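Side-chain contacts in chitinase (Paenibacillus sp. FPU-7, PDB 5GZT), which probably cleaves internal beta-1,4 linkages of chitin and chitodextrins at random, as an endochitinase with two glycosyl hydrolase family 18 domains: residues S346-L351 with N397-D402; T546-K551 with S594-Y599; V737-A742 with M748-P753; E1094-K1099 with G1122-A1127. All blocks are in the same frame, centred on the assembly; numbering follows the deposited sequence.

Interaction 1: S346-L351 with N397-D402; sequences SNLAYL and NKYNLD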
loop_
_atom_site.group_PDB
_atom_site.type_symbol
_atom_site.label_atom_id
_atom_site.label_comp_id
_atom_site.label_asym_id
_atom_site.label_seq_id
_atom_site.Cartn_x
_atom_site.Cartn_y
_atom_site.Cartn_z
ATOM N N SER B 346 -2.220 -4.477 22.623
ATOM C CA SER B 346 -2.541 -3.058 22.523
ATOM C C SER B 346 -2.289 -2.491 21.066
ATOM O O SER B 346 -3.095 -1.732 20.496
ATOM C CB SER B 346 -1.644 -2.293 23.500
ATOM O OG SER B 346 -2.044 -0.949 23.536
ATOM N N ASN B 347 -1.140 -2.853 20.506
ATOM C CA ASN B 347 -0.728 -2.329 19.178
ATOM C C ASN B 347 -1.775 -2.676 18.140
ATOM O O ASN B 347 -2.412 -1.754 17.496
ATOM C CB ASN B 347 0.600 -2.934 18.816
ATOM C CG ASN B 347 1.772 -2.172 19.392
ATOM O OD1 ASN B 347 1.641 -1.120 19.933
ATOM N ND2 ASN B 347 2.930 -2.702 19.223
ATOM N N LEU B 348 -2.011 -4.002 18.049
ATOM C CA LEU B 348 -2.958 -4.575 17.108
ATOM C C LEU B 348 -4.335 -3.961 17.256
ATOM O O LEU B 348 -4.971 -3.680 16.249
ATOM C CB LEU B 348 -3.020 -6.059 17.236
ATOM C CG LEU B 348 -2.321 -7.097 16.361
ATOM C CD1 LEU B 348 -1.839 -6.589 15.013
ATOM C CD2 LEU B 348 -1.251 -7.900 17.073
ATOM N N ALA B 349 -4.796 -3.715 18.487
ATOM C CA ALA B 349 -6.094 -3.047 18.681
ATOM C C ALA B 349 -6.095 -1.635 18.142
ATOM O O ALA B 349 -7.054 -1.236 17.464
ATOM C CB ALA B 349 -6.506 -3.047 20.162
ATOM N N TYR B 350 -5.019 -0.880 18.398
ATOM C CA TYR B 350 -4.917 0.526 17.950
ATOM C C TYR B 350 -4.924 0.618 16.422
ATOM O O TYR B 350 -5.565 1.504 15.860
ATOM C CB TYR B 350 -3.677 1.241 18.545
ATOM C CG TYR B 350 -3.408 2.568 17.884
ATOM C CD1 TYR B 350 -4.015 3.754 18.337
ATOM C CD2 TYR B 350 -2.546 2.642 16.787
ATOM C CE1 TYR B 350 -3.768 4.985 17.702
ATOM C CE2 TYR B 350 -2.304 3.859 16.158
ATOM C CZ TYR B 350 -2.919 5.010 16.616
ATOM O OH TYR B 350 -2.653 6.179 15.964
ATOM N N LEU B 351 -4.245 -0.322 15.776
ATOM C CA LEU B 351 -4.040 -0.317 14.329
ATOM C C LEU B 351 -5.284 -0.697 13.510
ATOM O O LEU B 351 -5.620 -0.010 12.499
ATOM C CB LEU B 351 -2.844 -1.217 13.941
ATOM C CG LEU B 351 -1.465 -0.745 14.504
ATOM C CD1 LEU B 351 -0.447 -1.850 14.352
ATOM C CD2 LEU B 351 -0.956 0.541 13.837
ATOM N N ASN B 397 -7.534 -14.453 12.724
ATOM C CA ASN B 397 -8.879 -14.384 13.342
ATOM C C ASN B 397 -8.896 -13.764 14.692
ATOM O O ASN B 397 -9.825 -12.958 14.984
ATOM C CB ASN B 397 -9.509 -15.779 13.425
ATOM C CG ASN B 397 -9.755 -16.330 12.066
ATOM O OD1 ASN B 397 -9.401 -17.481 11.738
ATOM N ND2 ASN B 397 -10.306 -15.481 11.224
ATOM N N LYS B 398 -7.898 -14.104 15.530
ATOM C CA LYS B 398 -7.848 -13.522 16.896
ATOM C C LYS B 398 -7.846 -12.015 16.852
ATOM O O LYS B 398 -8.619 -11.377 17.560
ATOM C CB LYS B 398 -6.644 -14.025 17.669
ATOM C CG LYS B 398 -6.362 -13.343 19.030
ATOM C CD LYS B 398 -5.415 -14.223 19.856
ATOM C CE LYS B 398 -4.927 -13.600 21.155
ATOM N NZ LYS B 398 -6.005 -13.346 22.138
ATOM N N TYR B 399 -7.037 -11.420 15.963
ATOM C CA TYR B 399 -6.974 -9.935 15.893
ATOM C C TYR B 399 -7.827 -9.275 14.826
ATOM O O TYR B 399 -7.758 -8.046 14.657
ATOM C CB TYR B 399 -5.514 -9.505 15.803
ATOM C CG TYR B 399 -4.691 -10.054 16.965
ATOM C CD1 TYR B 399 -4.835 -9.529 18.237
ATOM C CD2 TYR B 399 -3.804 -11.080 16.780
ATOM C CE1 TYR B 399 -4.078 -9.999 19.291
ATOM C CE2 TYR B 399 -3.063 -11.588 17.814
ATOM C CZ TYR B 399 -3.190 -11.021 19.071
ATOM O OH TYR B 399 -2.468 -11.524 20.114
ATOM N N ASN B 400 -8.704 -10.050 14.185
ATOM C CA ASN B 400 -9.650 -9.538 13.175
ATOM C C ASN B 400 -8.943 -8.932 11.944
ATOM O O ASN B 400 -9.325 -7.888 11.434
ATOM C CB ASN B 400 -10.608 -8.503 13.777
ATOM C CG ASN B 400 -11.448 -9.086 14.925
ATOM O OD1 ASN B 400 -12.043 -10.185 14.824
ATOM N ND2 ASN B 400 -11.512 -8.341 16.013
ATOM N N LEU B 401 -7.930 -9.624 11.486
ATOM C CA LEU B 401 -7.117 -9.144 10.366
ATOM C C LEU B 401 -7.695 -9.612 9.034
ATOM O O LEU B 401 -8.538 -10.538 8.969
ATOM C CB LEU B 401 -5.683 -9.666 10.520
ATOM C CG LEU B 401 -5.041 -9.338 11.875
ATOM C CD1 LEU B 401 -3.667 -9.927 11.956
ATOM C CD2 LEU B 401 -5.051 -7.835 12.181
ATOM N N ASP B 402 -7.168 -9.010 7.975
ATOM C CA ASP B 402 -7.665 -9.189 6.668
ATOM C C ASP B 402 -6.836 -10.099 5.844
ATOM O O ASP B 402 -7.108 -10.286 4.660
ATOM C CB ASP B 402 -7.800 -7.847 6.028
ATOM C CG ASP B 402 -8.738 -6.938 6.782
ATOM O OD1 ASP B 402 -9.942 -7.267 6.828
ATOM O OD2 ASP B 402 -8.311 -5.864 7.297
HETATM O O HOH W 1 -6.790 -5.968 16.310
#
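L348 reaches out from helix 344-352 and lies across the Y399 ring, the two side chains meeting at about a right angle. Starting at the backbone, L348 CB passes 4.0 Å from Y399 CD1. The branch point CG comes next, 3.8 Å from Y399 CG, where the ring joins its own CB. From there CD2 runs over the ring and stops 3.9 Å from its centroid, only 3° off the normal, a well-centred CH-pi contact. The other methyl, CD1, reaches L401 CD2 only loosely, at 4.5 Å. L348 takes torsions away from the staggered values (chi1 -99°, chi2 -18°), which suggests some strain. The second face of the tyrosine is covered by CG of its neighbour K398, so the ring is sandwiched between two aliphatic chains, and its OH is hydrogen-bonded to E345. Replacing Y399 by an alanine would probably leave L348 CD2 facing a gap and E345 without its hydroxyl partner. Beside the ring a water joins the two backbones, donating to Y399 O at 2.8 Å and more weakly to L348 O. N400, at positive phi, is the C-prime residue of the Schellman motif that ends helix 382-398. Both helices precede consecutive parallel strands, 362-368 and 403-407, so the contact joins neighbouring helices in the outer layer of a family 18 TIM barrel.

Interaction 2: T546-K551 with S594-Y599; sequences TGLSEK and STFISY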
loop_
_atom_site.group_PDB
_atom_site.type_symbol
_atom_site.label_atom_id
_atom_site.label_comp_id
_atom_site.label_asym_id
_atom_site.label_seq_id
_atom_site.Cartn_x
_atom_site.Cartn_y
_atom_site.Cartn_z
ATOM N N THR B 546 31.802 12.532 -5.868
ATOM C CA THR B 546 30.703 12.787 -4.997
ATOM C C THR B 546 30.564 11.752 -3.978
ATOM O O THR B 546 29.523 11.650 -3.311
ATOM C CB THR B 546 29.425 12.718 -5.813
ATOM O OG1 THR B 546 29.371 11.454 -6.482
ATOM C CG2 THR B 546 29.356 13.779 -6.886
ATOM N N GLY B 547 31.575 10.871 -3.870
ATOM C CA GLY B 547 31.439 9.743 -2.992
ATOM C C GLY B 547 30.787 8.500 -3.524
ATOM O O GLY B 547 30.842 7.445 -2.882
ATOM N N LEU B 548 30.048 8.633 -4.585
ATOM C CA LEU B 548 29.336 7.571 -5.192
ATOM C C LEU B 548 30.274 6.671 -6.070
ATOM O O LEU B 548 31.121 7.149 -6.839
ATOM C CB LEU B 548 28.246 8.141 -6.083
ATOM C CG LEU B 548 27.397 7.149 -6.861
ATOM C CD1 LEU B 548 26.591 6.268 -5.918
ATOM C CD2 LEU B 548 26.503 7.841 -7.885
ATOM N N SER B 549 30.115 5.358 -5.967
ATOM C CA SER B 549 31.050 4.431 -6.679
ATOM C C SER B 549 32.499 4.692 -6.256
ATOM O O SER B 549 33.350 4.848 -7.087
ATOM C CB SER B 549 30.878 4.515 -8.195
ATOM O OG SER B 549 29.500 4.260 -8.528
ATOM N N GLU B 550 32.755 4.963 -4.977
ATOM C CA GLU B 550 34.102 5.163 -4.533
ATOM C C GLU B 550 34.370 4.082 -3.479
ATOM O O GLU B 550 33.443 3.550 -2.794
ATOM C CB GLU B 550 34.332 6.565 -3.895
ATOM C CG GLU B 550 34.012 7.759 -4.834
ATOM C CD GLU B 550 35.000 7.894 -5.953
ATOM O OE1 GLU B 550 36.091 7.240 -5.887
ATOM O OE2 GLU B 550 34.689 8.555 -6.948
ATOM N N LYS B 551 35.654 3.832 -3.274
ATOM C CA LYS B 551 36.062 2.740 -2.369
ATOM C C LYS B 551 35.831 3.179 -0.935
ATOM O O LYS B 551 36.010 4.328 -0.609
ATOM C CB LYS B 551 37.559 2.369 -2.615
ATOM C CG LYS B 551 37.811 1.676 -3.945
ATOM C CD LYS B 551 39.305 1.444 -4.231
ATOM C CE LYS B 551 39.519 0.680 -5.557
ATOM N NZ LYS B 551 40.051 1.602 -6.637
ATOM N N SER B 594 33.633 11.710 3.761
ATOM C CA SER B 594 34.116 10.508 4.375
ATOM C C SER B 594 32.985 9.532 4.610
ATOM O O SER B 594 33.150 8.279 4.466
ATOM C CB SER B 594 34.864 10.909 5.677
ATOM O OG SER B 594 34.978 9.755 6.431
ATOM N N THR B 595 31.828 10.044 5.046
ATOM C CA THR B 595 30.629 9.211 5.095
ATOM C C THR B 595 29.689 9.413 3.913
ATOM O O THR B 595 29.297 10.560 3.632
ATOM C CB THR B 595 29.923 9.480 6.404
ATOM O OG1 THR B 595 30.860 9.295 7.458
ATOM C CG2 THR B 595 28.782 8.640 6.572
ATOM N N PHE B 596 29.281 8.308 3.309
ATOM C CA PHE B 596 28.345 8.253 2.190
ATOM C C PHE B 596 27.022 7.616 2.633
ATOM O O PHE B 596 26.994 6.586 3.306
ATOM C CB PHE B 596 28.948 7.440 1.030
ATOM C CG PHE B 596 28.008 7.138 -0.051
ATOM C CD1 PHE B 596 27.197 6.060 0.041
ATOM C CD2 PHE B 596 27.925 7.944 -1.199
ATOM C CE1 PHE B 596 26.324 5.761 -0.966
ATOM C CE2 PHE B 596 27.028 7.657 -2.205
ATOM C CZ PHE B 596 26.233 6.576 -2.089
ATOM N N ILE B 597 25.907 8.251 2.276
ATOM C CA ILE B 597 24.599 7.813 2.752
ATOM C C ILE B 597 23.711 7.687 1.543
ATOM O O ILE B 597 23.435 8.700 0.856
ATOM C CB ILE B 597 24.009 8.846 3.740
ATOM C CG1 ILE B 597 24.903 8.960 4.963
ATOM C CG2 ILE B 597 22.609 8.450 4.142
ATOM C CD1 ILE B 597 24.584 9.959 6.068
ATOM N N SER B 598 23.182 6.492 1.318
ATOM C CA SER B 598 22.269 6.240 0.266
ATOM C C SER B 598 20.918 6.184 0.854
ATOM O O SER B 598 20.738 5.446 1.759
ATOM C CB SER B 598 22.556 4.887 -0.433
ATOM O OG SER B 598 21.445 4.484 -1.190
ATOM N N TYR B 599 19.929 6.821 0.230
ATOM C CA TYR B 599 18.622 6.923 0.833
ATOM C C TYR B 599 17.522 7.133 -0.223
ATOM O O TYR B 599 17.787 7.068 -1.440
ATOM C CB TYR B 599 18.625 8.021 1.964
ATOM C CG TYR B 599 18.621 9.481 1.505
ATOM C CD1 TYR B 599 19.790 10.081 1.047
ATOM C CD2 TYR B 599 17.488 10.302 1.636
ATOM C CE1 TYR B 599 19.846 11.373 0.611
ATOM C CE2 TYR B 599 17.569 11.638 1.279
ATOM C CZ TYR B 599 18.759 12.149 0.762
ATOM O OH TYR B 599 18.855 13.435 0.359
#
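F596 presses its ring against the loop backbone at G547 and L548. The phenylalanine holds CG anti to its own backbone N (chi1 170°), which carries the ring off strand 596-598 and up to the loop. There CD2 lies 3.4 Å from G547 O, and CE2 is 3.8 Å from L548 CA; both loop atoms approach the ring obliquely. L548 likewise holds CG anti to the backbone N (chi1 178°), then bends at chi2 (64°), and this bend brings CD1 alongside the far end of the ring, 3.9 Å from F596 CZ. Its CB is near as well, 4.1 Å from F596 CE2. G547 has a positive phi at which a side chain would be jammed against the preceding carbonyl, and a beta carbon would also point at the ring, so glycine lets the loop come this near. The carbonyl touching the ring is not left without a polar mate, since G547 O accepts a hydrogen bond from T494. The rings of W538 and Y589 also meet F596, the former steeply inclined. With F596 cut back to an alanine, a gap would probably open against G547 and L548, leaving L548 CD1 without the ring end it rests on. The strand belongs to a five-stranded antiparallel sheet inserted in the chain between the last two barrel strands, 527-532 and 619-623, consistent with the small alpha+beta insertion domain of many family 18 chitinases.

Interaction 3: V737-A742 with M748-P753; sequences VVKASA and MTDSAP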
loop_
_atom_site.group_PDB
_atom_site.type_symbol
_atom_site.label_atom_id
_atom_site.label_comp_id
_atom_site.label_asym_id
_atom_site.label_seq_id
_atom_site.Cartn_x
_atom_site.Cartn_y
_atom_site.Cartn_z
ATOM N N VAL B 737 7.609 32.449 -7.286
ATOM C CA VAL B 737 7.122 31.288 -7.999
ATOM C C VAL B 737 8.326 30.337 -8.181
ATOM O O VAL B 737 9.368 30.776 -8.615
ATOM C CB VAL B 737 6.607 31.675 -9.397
ATOM C CG1 VAL B 737 6.388 30.425 -10.225
ATOM C CG2 VAL B 737 5.310 32.559 -9.288
ATOM N N VAL B 738 8.128 29.064 -7.841
ATOM C CA VAL B 738 9.117 28.028 -8.047
ATOM C C VAL B 738 8.795 27.317 -9.343
ATOM O O VAL B 738 7.749 26.650 -9.470
ATOM C CB VAL B 738 9.101 27.020 -6.883
ATOM C CG1 VAL B 738 10.231 26.008 -7.017
ATOM C CG2 VAL B 738 9.297 27.739 -5.589
ATOM N N LYS B 739 9.673 27.480 -10.310
ATOM C CA LYS B 739 9.340 27.008 -11.659
ATOM C C LYS B 739 9.499 25.522 -11.751
ATOM O O LYS B 739 10.244 24.921 -10.945
ATOM C CB LYS B 739 10.247 27.650 -12.697
ATOM C CG LYS B 739 10.257 29.134 -12.667
ATOM C CD LYS B 739 9.036 29.773 -13.238
ATOM C CE LYS B 739 9.072 29.793 -14.764
ATOM N NZ LYS B 739 7.651 29.941 -15.258
ATOM N N ALA B 740 8.808 24.930 -12.751
ATOM C CA ALA B 740 8.942 23.517 -13.105
ATOM C C ALA B 740 10.427 23.140 -13.277
ATOM O O ALA B 740 10.838 22.051 -12.922
ATOM C CB ALA B 740 8.144 23.173 -14.368
ATOM N N SER B 741 11.212 24.020 -13.823
ATOM C CA SER B 741 12.634 23.743 -14.078
ATOM C C SER B 741 13.459 23.612 -12.788
ATOM O O SER B 741 14.577 23.123 -12.840
ATOM C CB SER B 741 13.187 24.810 -14.972
ATOM O OG SER B 741 13.303 26.051 -14.245
ATOM N N ALA B 742 12.911 24.025 -11.632
ATOM C CA ALA B 742 13.669 23.966 -10.350
ATOM C C ALA B 742 13.790 22.593 -9.788
ATOM O O ALA B 742 14.679 22.372 -8.991
ATOM C CB ALA B 742 13.020 24.869 -9.282
ATOM N N MET B 748 6.291 18.372 -13.599
ATOM C CA MET B 748 5.525 19.269 -12.738
ATOM C C MET B 748 5.310 20.635 -13.363
ATOM O O MET B 748 5.956 21.003 -14.324
ATOM C CB MET B 748 6.233 19.395 -11.449
ATOM C CG MET B 748 6.413 18.049 -10.813
ATOM S SD MET B 748 6.987 18.008 -9.099
ATOM C CE MET B 748 5.512 18.612 -8.193
ATOM N N THR B 749 4.340 21.377 -12.857
ATOM C CA THR B 749 4.109 22.725 -13.305
ATOM C C THR B 749 4.497 23.727 -12.203
ATOM O O THR B 749 4.692 23.356 -11.074
ATOM C CB THR B 749 2.658 22.915 -13.663
ATOM O OG1 THR B 749 1.867 22.498 -12.560
ATOM C CG2 THR B 749 2.325 22.053 -14.910
ATOM N N ASP B 750 4.650 24.974 -12.591
ATOM C CA ASP B 750 5.086 26.061 -11.673
ATOM C C ASP B 750 4.257 26.104 -10.409
ATOM O O ASP B 750 3.104 25.786 -10.423
ATOM C CB ASP B 750 4.948 27.405 -12.369
ATOM C CG ASP B 750 5.857 27.554 -13.558
ATOM O OD1 ASP B 750 6.683 26.690 -13.854
ATOM O OD2 ASP B 750 5.733 28.575 -14.208
ATOM N N SER B 751 4.845 26.450 -9.297
ATOM C CA SER B 751 4.053 26.620 -8.077
ATOM C C SER B 751 3.188 27.881 -8.243
ATOM O O SER B 751 3.449 28.724 -9.075
ATOM C CB SER B 751 4.965 26.868 -6.809
ATOM O OG SER B 751 5.536 28.204 -6.904
ATOM N N ALA B 752 2.172 27.986 -7.410
ATOM C CA ALA B 752 1.441 29.216 -7.295
ATOM C C ALA B 752 2.381 30.214 -6.682
ATOM O O ALA B 752 3.405 29.803 -6.052
ATOM C CB ALA B 752 0.203 29.007 -6.385
ATOM N N PRO B 753 2.112 31.509 -6.881
ATOM C CA PRO B 753 2.969 32.554 -6.330
ATOM C C PRO B 753 2.846 32.633 -4.810
ATOM O O PRO B 753 1.833 32.994 -4.251
ATOM C CB PRO B 753 2.525 33.810 -7.020
ATOM C CG PRO B 753 1.474 33.426 -7.969
ATOM C CD PRO B 753 0.958 32.098 -7.615
HETATM O O HOH W 2 7.673 26.733 -16.150
HETATM O O HOH W 3 9.329 19.339 -13.497
#
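V737-A740 and M748-P753 run almost exactly antiparallel, 172° apart, with V738 opposite S751 and K739 opposite D750. They lie at the start and end of the long connection between the adjacent antiparallel strands 732-738 and 754-759, a hairpin arrangement in the immunoglobulin-like domain. One ordinary backbone bond ties them, S751 N to V738 O at 2.9 Å. The second bond uses a side chain: V738 N donates a nearly straight hydrogen bond to S751 OG, also at 2.9 Å, so a hydroxyl stands in for a carbonyl. The serine rotamer makes this possible, with OG between its backbone N and carbonyl carbon (chi1 72°), and the hydroxyl in turn donates to A752 O. V737 and P753 lie side by side, V737 CG2 being 3.8 Å from P753 CB, while V737 CG1 rests against S751 O. A740 CB is close to M748 O, at 3.1 Å. Further along, D750 binds with both carboxylate oxygens. K739 folds back through bends at chi2 and chi3 to lie alongside the aspartate, and its NZ makes a short salt bridge of 2.6 Å to D750 OD2, on the syn side. The lysine charge beside it probably favours the ionised form of the carboxylate. The other oxygen, D750 OD1, takes A740 N on its anti side at 3.0 Å, 26° out of the carboxylate plane, and accepts a hydrogen bond from a water that is weakly held by K739 NZ.

Interaction 4: E1094-K1099 with G1122-A1127; sequences ESLKYK and GKLLGA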
loop_
_atom_site.group_PDB
_atom_site.type_symbol
_atom_site.label_atom_id
_atom_site.label_comp_id
_atom_site.label_asym_id
_atom_site.label_seq_id
_atom_site.Cartn_x
_atom_site.Cartn_y
_atom_site.Cartn_z
ATOM N N GLU B 1094 1.903 30.358 26.639
ATOM C CA GLU B 1094 2.816 29.643 25.790
ATOM C C GLU B 1094 2.225 29.552 24.378
ATOM O O GLU B 1094 2.919 29.744 23.363
ATOM C CB GLU B 1094 3.061 28.191 26.329
ATOM C CG GLU B 1094 4.503 27.746 26.048
ATOM C CD GLU B 1094 4.821 26.277 26.320
ATOM O OE1 GLU B 1094 4.037 25.601 27.018
ATOM O OE2 GLU B 1094 5.823 25.777 25.735
ATOM N N SER B 1095 0.974 29.155 24.274
ATOM C CA SER B 1095 0.393 29.030 22.947
ATOM C C SER B 1095 0.316 30.401 22.245
ATOM O O SER B 1095 0.529 30.473 21.048
ATOM C CB SER B 1095 -0.936 28.342 22.947
ATOM O OG SER B 1095 -1.930 29.117 23.582
ATOM N N LEU B 1096 0.124 31.485 22.992
ATOM C CA LEU B 1096 0.030 32.799 22.354
ATOM C C LEU B 1096 1.389 33.266 21.900
ATOM O O LEU B 1096 1.515 33.903 20.853
ATOM C CB LEU B 1096 -0.618 33.841 23.278
ATOM C CG LEU B 1096 -2.073 33.515 23.505
ATOM C CD1 LEU B 1096 -2.621 34.358 24.664
ATOM C CD2 LEU B 1096 -2.924 33.790 22.297
ATOM N N LYS B 1097 2.434 32.894 22.641
ATOM C CA LYS B 1097 3.793 33.127 22.173
ATOM C C LYS B 1097 3.991 32.460 20.860
ATOM O O LYS B 1097 4.556 33.094 19.919
ATOM C CB LYS B 1097 4.839 32.640 23.150
ATOM C CG LYS B 1097 6.256 32.695 22.634
ATOM C CD LYS B 1097 7.245 32.530 23.768
ATOM C CE LYS B 1097 8.072 31.289 23.628
ATOM N NZ LYS B 1097 7.236 30.093 23.919
ATOM N N TYR B 1098 3.597 31.198 20.751
ATOM C CA TYR B 1098 3.812 30.514 19.492
ATOM C C TYR B 1098 2.948 31.126 18.301
ATOM O O TYR B 1098 3.359 31.026 17.171
ATOM C CB TYR B 1098 3.524 29.046 19.640
ATOM C CG TYR B 1098 4.692 28.244 20.250
ATOM C CD1 TYR B 1098 5.693 27.786 19.466
ATOM C CD2 TYR B 1098 4.711 27.901 21.591
ATOM C CE1 TYR B 1098 6.755 27.059 20.008
ATOM C CE2 TYR B 1098 5.776 27.197 22.174
ATOM C CZ TYR B 1098 6.775 26.750 21.362
ATOM O OH TYR B 1098 7.799 26.026 21.841
ATOM N N LYS B 1099 1.730 31.621 18.588
ATOM C CA LYS B 1099 0.877 32.334 17.561
ATOM C C LYS B 1099 1.606 33.555 17.067
ATOM O O LYS B 1099 1.662 33.795 15.874
ATOM C CB LYS B 1099 -0.463 32.707 18.148
ATOM C CG LYS B 1099 -1.326 31.441 18.244
ATOM C CD LYS B 1099 -2.741 31.687 18.729
ATOM C CE LYS B 1099 -3.509 30.370 18.591
ATOM N NZ LYS B 1099 -4.934 30.486 18.971
ATOM N N GLY B 1122 -3.415 40.682 32.556
ATOM C CA GLY B 1122 -2.477 41.262 31.603
ATOM C C GLY B 1122 -1.435 40.268 31.082
ATOM O O GLY B 1122 -0.645 40.634 30.197
ATOM N N LYS B 1123 -1.475 39.026 31.541
ATOM C CA LYS B 1123 -0.465 38.066 31.156
ATOM C C LYS B 1123 -0.639 37.525 29.729
ATOM O O LYS B 1123 0.370 37.300 29.086
ATOM C CB LYS B 1123 -0.428 36.863 32.109
ATOM C CG LYS B 1123 0.042 37.215 33.531
ATOM C CD LYS B 1123 0.146 35.970 34.418
ATOM C CE LYS B 1123 0.689 36.364 35.790
ATOM N NZ LYS B 1123 1.376 35.194 36.400
ATOM N N LEU B 1124 -1.876 37.256 29.306
ATOM C CA LEU B 1124 -2.130 36.786 27.920
ATOM C C LEU B 1124 -1.607 37.818 26.912
ATOM O O LEU B 1124 -0.755 37.499 26.004
ATOM C CB LEU B 1124 -3.588 36.346 27.724
ATOM C CG LEU B 1124 -4.003 35.139 28.583
ATOM C CD1 LEU B 1124 -5.329 34.516 28.148
ATOM C CD2 LEU B 1124 -2.953 34.010 28.612
ATOM N N LEU B 1125 -1.947 39.070 27.146
ATOM C CA LEU B 1125 -1.496 40.179 26.287
ATOM C C LEU B 1125 -0.001 40.329 26.391
ATOM O O LEU B 1125 0.684 40.471 25.363
ATOM C CB LEU B 1125 -2.205 41.467 26.637
ATOM C CG LEU B 1125 -1.680 42.755 26.060
ATOM C CD1 LEU B 1125 -1.718 42.736 24.549
ATOM C CD2 LEU B 1125 -2.484 43.925 26.582
ATOM N N GLY B 1126 0.539 40.215 27.600
ATOM C CA GLY B 1126 1.985 40.391 27.781
ATOM C C GLY B 1126 2.783 39.320 27.015
ATOM O O GLY B 1126 3.811 39.593 26.483
ATOM N N ALA B 1127 2.247 38.127 26.915
ATOM C CA ALA B 1127 2.858 37.066 26.177
ATOM C C ALA B 1127 2.954 37.363 24.663
ATOM O O ALA B 1127 3.995 37.146 24.026
ATOM C CB ALA B 1127 2.109 35.768 26.407
#
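Two helices come together around K1097 and A1127, whose CA atoms are 5.7 Å apart; E1094-K1099 lies within helix 1093-1106, and G1122-A1127 makes the start of helix 1123-1133. G1122 is the N-cap, at a positive phi that suits glycine. No hydrogen bond crosses between the segments, and what holds them together is hydrophobic. L1096 points at the opposite helix with CG anti to its own carbonyl carbon (chi1 -68°), and chi2 near 167° extends one methyl straight onward. That methyl, CD1, is the atom of L1096 that meets L1124, 3.8 Å from its CB and close to its CD2 as well. It therefore lies against the base of the second leucine as well as one of its branches, and the two side chains meet at a slant. A1127 faces the first helix too, and its small size is consistent with the close approach of the backbones there. K1097 CA stands 4.4 Å from A1127 O, while the end of the lysine leads away from G1122-A1127, though its side chain touches E1131, further along the second helix. I1128 adds to the surface on which L1096 rests, and E1093 packs on L1124 and A1127. Away from the contact, E1094 pairs with R1066 and K1099 with D1091. The chain between the two segments passes through strand 1110-1114, which pairs with strand 765-771 and closes the second barrel. The contact thus joins the helices before and after the eighth strand, helix-on-helix packing round the last strand of a (beta/alpha)8 barrel.

The four contacts follow one another along the chain without overlapping, and none touches another. Interactions 1 and 2 share the first family 18 domain, yet their centres are 41 Å apart: one sits among the barrel's outer helices, the other in the antiparallel sheet inserted late in that barrel. Interaction 3 belongs to the immunoglobulin-like domain that follows in sequence; its nearest atoms are about 14 Å from interaction 2 and about 20 Å from interaction 4. Interaction 4 closes the series in the second barrel, 43 Å from interaction 1 between centres. Each contact lies inside one domain: helix against helix end in the first barrel, loop against strand in its insertion, a hairpin connection in the immunoglobulin-like domain, helix on helix in the second barrel.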